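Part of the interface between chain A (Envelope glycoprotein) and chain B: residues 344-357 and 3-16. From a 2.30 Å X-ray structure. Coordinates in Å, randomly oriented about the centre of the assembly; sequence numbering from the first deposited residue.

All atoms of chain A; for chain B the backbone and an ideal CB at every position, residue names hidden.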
# COMPACT_ATOMS: atom_id res chain seq x y z
N SER A 344 -24.42 59.00 -10.15
CA SER A 344 -25.27 58.16 -10.98
C SER A 344 -26.61 58.84 -11.23
O SER A 344 -27.08 59.65 -10.43
CB SER A 344 -25.50 56.80 -10.33
OG SER A 344 -26.47 56.88 -9.29
N LYS A 345 -27.23 58.48 -12.36
CA LYS A 345 -28.56 58.98 -12.71
C LYS A 345 -29.23 57.92 -13.58
O LYS A 345 -28.76 57.65 -14.69
CB LYS A 345 -28.49 60.32 -13.44
CG LYS A 345 -29.84 60.97 -13.70
CD LYS A 345 -29.71 62.48 -13.86
CE LYS A 345 -31.06 63.13 -14.15
NZ LYS A 345 -32.09 62.77 -13.13
N PHE A 346 -30.30 57.32 -13.08
CA PHE A 346 -30.95 56.22 -13.76
C PHE A 346 -31.89 56.72 -14.85
O PHE A 346 -32.72 57.61 -14.61
CB PHE A 346 -31.72 55.34 -12.77
CG PHE A 346 -30.84 54.40 -11.99
CD1 PHE A 346 -30.82 53.05 -12.29
CD2 PHE A 346 -30.04 54.87 -10.96
CE1 PHE A 346 -30.02 52.18 -11.58
CE2 PHE A 346 -29.23 54.01 -10.25
CZ PHE A 346 -29.22 52.66 -10.56
N ILE A 347 -31.75 56.16 -16.05
CA ILE A 347 -32.65 56.46 -17.16
C ILE A 347 -33.72 55.38 -17.23
O ILE A 347 -34.53 55.35 -18.16
CB ILE A 347 -31.88 56.56 -18.49
CG1 ILE A 347 -31.38 55.19 -18.92
CG2 ILE A 347 -30.75 57.56 -18.36
CD1 ILE A 347 -30.99 55.11 -20.38
N SER A 348 -33.72 54.50 -16.24
CA SER A 348 -34.60 53.34 -16.20
C SER A 348 -34.41 52.66 -14.85
O SER A 348 -33.38 52.87 -14.20
CB SER A 348 -34.28 52.36 -17.35
OG SER A 348 -34.81 51.08 -17.11
N PRO A 349 -35.39 51.88 -14.40
CA PRO A 349 -35.22 51.14 -13.14
C PRO A 349 -34.02 50.20 -13.14
O PRO A 349 -33.60 49.76 -12.06
CB PRO A 349 -36.54 50.37 -12.99
CG PRO A 349 -37.20 50.45 -14.35
CD PRO A 349 -36.76 51.75 -14.93
N THR A 350 -33.46 49.89 -14.31
CA THR A 350 -32.29 49.03 -14.41
C THR A 350 -31.10 49.68 -15.12
O THR A 350 -30.01 49.10 -15.09
CB THR A 350 -32.64 47.73 -15.16
OG1 THR A 350 -32.81 48.02 -16.55
CG2 THR A 350 -33.93 47.13 -14.61
N LYS A 351 -31.27 50.84 -15.74
CA LYS A 351 -30.23 51.47 -16.54
C LYS A 351 -29.93 52.86 -16.00
O LYS A 351 -30.85 53.59 -15.63
CB LYS A 351 -30.63 51.55 -18.01
CG LYS A 351 -31.46 50.36 -18.48
CD LYS A 351 -31.94 50.56 -19.91
CE LYS A 351 -30.79 50.48 -20.90
NZ LYS A 351 -31.28 50.35 -22.30
N PHE A 352 -28.64 53.21 -15.94
CA PHE A 352 -28.23 54.50 -15.41
C PHE A 352 -27.06 55.05 -16.22
O PHE A 352 -26.33 54.31 -16.89
CB PHE A 352 -27.84 54.41 -13.92
CG PHE A 352 -26.71 53.46 -13.62
CD1 PHE A 352 -26.97 52.20 -13.11
CD2 PHE A 352 -25.39 53.83 -13.82
CE1 PHE A 352 -25.95 51.32 -12.83
CE2 PHE A 352 -24.36 52.95 -13.54
CZ PHE A 352 -24.64 51.70 -13.04
N MET A 353 -26.88 56.37 -16.13
CA MET A 353 -25.74 57.07 -16.69
C MET A 353 -24.83 57.55 -15.57
O MET A 353 -25.21 57.59 -14.40
CB MET A 353 -26.18 58.26 -17.55
CG MET A 353 -27.26 57.95 -18.55
SD MET A 353 -26.67 56.98 -19.95
CE MET A 353 -25.75 58.19 -20.88
N VAL A 354 -23.61 57.93 -15.95
CA VAL A 354 -22.55 58.23 -15.00
C VAL A 354 -21.94 59.58 -15.34
O VAL A 354 -21.63 59.85 -16.50
CB VAL A 354 -21.48 57.12 -15.00
CG1 VAL A 354 -20.13 57.68 -14.58
CG2 VAL A 354 -21.90 55.97 -14.10
N SER A 355 -21.78 60.42 -14.32
CA SER A 355 -21.15 61.73 -14.46
C SER A 355 -19.92 61.82 -13.56
O SER A 355 -19.92 61.25 -12.46
CB SER A 355 -22.13 62.85 -14.11
OG SER A 355 -23.17 62.93 -15.07
N PRO A 356 -18.88 62.51 -13.99
CA PRO A 356 -17.64 62.54 -13.21
C PRO A 356 -17.70 63.50 -12.03
O PRO A 356 -18.41 64.51 -12.05
CB PRO A 356 -16.60 63.02 -14.23
CG PRO A 356 -17.38 63.88 -15.16
CD PRO A 356 -18.75 63.24 -15.26
N CYS A 357 -16.94 63.17 -10.99
CA CYS A 357 -16.84 63.99 -9.80
C CYS A 357 -15.38 64.35 -9.51
O CYS A 357 -15.09 65.05 -8.53
CB CYS A 357 -17.44 63.27 -8.59
SG CYS A 357 -19.24 63.27 -8.55
N UNK B 3 -18.28 68.94 -5.73
CA UNK B 3 -19.34 69.01 -6.72
C UNK B 3 -19.10 68.03 -7.86
O UNK B 3 -17.97 67.63 -8.13
CB UNK B 3 -19.46 70.43 -7.27
N UNK B 4 -20.18 67.63 -8.53
CA UNK B 4 -20.13 66.83 -9.73
C UNK B 4 -20.50 67.69 -10.93
O UNK B 4 -21.00 68.81 -10.80
CB UNK B 4 -21.06 65.62 -9.62
N UNK B 5 -20.24 67.15 -12.11
CA UNK B 5 -20.61 67.79 -13.37
C UNK B 5 -21.77 66.99 -13.95
O UNK B 5 -21.58 66.14 -14.83
CB UNK B 5 -19.43 67.86 -14.34
N UNK B 6 -22.99 67.28 -13.48
CA UNK B 6 -24.20 66.64 -13.97
C UNK B 6 -24.44 66.89 -15.44
O UNK B 6 -25.43 66.41 -15.99
CB UNK B 6 -25.41 67.12 -13.17
N UNK B 7 -23.54 67.63 -16.07
CA UNK B 7 -23.67 67.98 -17.48
C UNK B 7 -23.55 66.75 -18.36
O UNK B 7 -24.36 66.56 -19.27
CB UNK B 7 -22.61 69.01 -17.88
N UNK B 8 -22.55 65.92 -18.11
CA UNK B 8 -22.07 64.95 -19.09
C UNK B 8 -22.24 63.53 -18.55
O UNK B 8 -21.70 63.19 -17.50
CB UNK B 8 -20.61 65.22 -19.44
N UNK B 9 -22.98 62.72 -19.29
CA UNK B 9 -23.32 61.39 -18.86
C UNK B 9 -22.38 60.38 -19.50
O UNK B 9 -21.41 60.72 -20.19
CB UNK B 9 -24.78 61.07 -19.20
N UNK B 10 -22.65 59.10 -19.24
CA UNK B 10 -21.98 58.02 -19.95
C UNK B 10 -22.77 56.74 -19.71
O UNK B 10 -23.07 56.40 -18.57
CB UNK B 10 -20.53 57.87 -19.50
N UNK B 11 -23.12 56.06 -20.80
CA UNK B 11 -23.85 54.82 -20.70
C UNK B 11 -24.79 54.62 -21.87
O UNK B 11 -24.47 54.95 -23.02
CB UNK B 11 -24.63 54.78 -19.39
N UNK B 12 -25.97 54.05 -21.61
CA UNK B 12 -26.41 53.60 -20.28
C UNK B 12 -25.69 52.34 -19.83
O UNK B 12 -25.22 51.57 -20.66
CB UNK B 12 -27.92 53.35 -20.28
N UNK B 13 -25.60 52.15 -18.52
CA UNK B 13 -24.92 51.00 -17.95
C UNK B 13 -25.94 50.03 -17.38
O UNK B 13 -27.13 50.32 -17.28
CB UNK B 13 -23.93 51.43 -16.87
N UNK B 14 -25.44 48.85 -17.00
CA UNK B 14 -26.21 47.87 -16.26
C UNK B 14 -25.28 47.23 -15.25
O UNK B 14 -24.05 47.36 -15.34
CB UNK B 14 -26.84 46.83 -17.19
N UNK B 15 -25.86 46.56 -14.27
CA UNK B 15 -25.08 45.81 -13.29
C UNK B 15 -24.87 44.40 -13.82
O UNK B 15 -25.83 43.69 -14.12
CB UNK B 15 -25.77 45.79 -11.93
N UNK B 16 -23.60 44.01 -13.96
CA UNK B 16 -23.27 42.67 -14.41
C UNK B 16 -23.45 41.69 -13.26
O UNK B 16 -22.87 41.87 -12.18
CB UNK B 16 -21.84 42.61 -14.95

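Position 3 directs its CA-to-CB bond away from chain A, and no atom of the chain A stretch lies within 5.5 Å of the ideal CB, so almost any residue would do; it is Leu B3. At position 4 the ideal CB lies 3.2 Å from SG of Cys A357, too tight for an ordinary packing contact but natural for a second cysteine. The residue is Cys B4, and its SG joins SG of Cys A357 at 2.0 Å in a disulfide with chi3 of 77°.

Position 5 points sideways, and its N donates a hydrogen bond to O of Pro A356 (3.2 Å), which rules out proline, while many polar side chains would suit. It is Asn B5. Positions 6 and 7 make little use of chain A and would tolerate polar residues; they are Lys B6 and Gln B7. Position 8 is also permissive. The residue is Gln B8, whose O accepts a hydrogen bond from OG of Ser A355 (2.9 Å) while the end of its side chain leads away.

At position 9 the ideal CB sits 3.5 Å from CE of Met A353, with OG of Ser A355 4.8 Å away, so a flexible side chain with an apolar stem and a polar end fits. Gln B9 lays its CB against that methyl. Position 10 again points sideways; its O accepts a weak hydrogen bond from N of Val A354 (3.1 Å), and various polar residues could serve. Gln B10 carries its side-chain end away from chain A.

Position 11 has phi/psi of 147/-142, where a CB would jam against the preceding carbonyl oxygen. It would also lie 3.1 Å from both O of Phe A352 and SD of Met A353. Gly B11 answers both constraints. The cis peptide bond before position 12, with phi near -73°, strongly suggests proline, and the apolar surroundings agree: CB of Pro B12 lies 3.6 Å from CD1 of Ile A347.

Position 13 points toward the ring of Phe A352, inviting a large apolar residue. Phe B13 places its CB over one face of that ring, 3.7 Å from CE2 of Phe A352, while its N donates to O of Phe A352 (2.8 Å). Position 14 points away, allowing small or polar residues; Thr B14 still brings CG2 to 3.8 Å from O of Thr A350. From position 15 the ideal CB reaches nothing, so only a long side chain could make contact: Phe B15 brings CZ to 3.7 Å from CE1 of Phe A352. Position 16, out of reach, is Ala B16.

Chain B (3-16) LCNKQQQQGPFTFA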
# COMPACT_ATOMS: atom_id res chain seq x y z
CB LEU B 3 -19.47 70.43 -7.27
CG LEU B 3 -20.79 70.78 -7.98
CD1 LEU B 3 -21.90 71.01 -6.97
CD2 LEU B 3 -20.61 72.00 -8.88
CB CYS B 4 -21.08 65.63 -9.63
SG CYS B 4 -20.78 64.56 -8.21
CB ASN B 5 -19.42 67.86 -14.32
CG ASN B 5 -19.67 68.77 -15.50
OD1 ASN B 5 -20.65 69.51 -15.53
ND2 ASN B 5 -18.78 68.73 -16.49
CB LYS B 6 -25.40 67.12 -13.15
CG LYS B 6 -25.06 67.46 -11.71
CD LYS B 6 -26.30 67.68 -10.86
CE LYS B 6 -26.03 68.69 -9.75
NZ LYS B 6 -26.09 70.09 -10.25
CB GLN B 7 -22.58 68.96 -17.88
CG GLN B 7 -22.95 69.94 -18.96
CD GLN B 7 -23.80 71.09 -18.46
OE1 GLN B 7 -25.03 71.06 -18.51
NE2 GLN B 7 -23.14 72.13 -17.95
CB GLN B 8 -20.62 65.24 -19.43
CG GLN B 8 -20.34 66.72 -19.63
CD GLN B 8 -21.07 67.32 -20.82
OE1 GLN B 8 -21.71 66.62 -21.59
NE2 GLN B 8 -20.92 68.63 -21.01
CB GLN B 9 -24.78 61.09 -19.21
CG GLN B 9 -25.69 62.30 -19.12
CD GLN B 9 -25.94 62.74 -17.70
OE1 GLN B 9 -25.07 63.30 -17.03
NE2 GLN B 9 -27.15 62.50 -17.22
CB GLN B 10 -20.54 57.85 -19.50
CG GLN B 10 -19.84 56.72 -20.22
CD GLN B 10 -20.02 56.78 -21.73
OE1 GLN B 10 -20.81 56.04 -22.30
NE2 GLN B 10 -19.26 57.67 -22.37
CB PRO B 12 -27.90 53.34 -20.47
CG PRO B 12 -28.03 52.99 -21.91
CD PRO B 12 -27.01 53.83 -22.63
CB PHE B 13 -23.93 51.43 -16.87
CG PHE B 13 -22.64 51.97 -17.42
CD1 PHE B 13 -21.69 51.11 -17.95
CD2 PHE B 13 -22.37 53.32 -17.40
CE1 PHE B 13 -20.50 51.61 -18.46
CE2 PHE B 13 -21.19 53.82 -17.91
CZ PHE B 13 -20.25 52.96 -18.44
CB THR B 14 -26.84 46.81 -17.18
OG1 THR B 14 -27.27 47.43 -18.40
CG2 THR B 14 -28.05 46.18 -16.51
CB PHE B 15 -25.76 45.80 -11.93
CG PHE B 15 -25.59 47.08 -11.16
CD1 PHE B 15 -24.37 47.73 -11.15
CD2 PHE B 15 -26.65 47.64 -10.46
CE1 PHE B 15 -24.20 48.91 -10.46
CE2 PHE B 15 -26.49 48.82 -9.77
CZ PHE B 15 -25.26 49.46 -9.76
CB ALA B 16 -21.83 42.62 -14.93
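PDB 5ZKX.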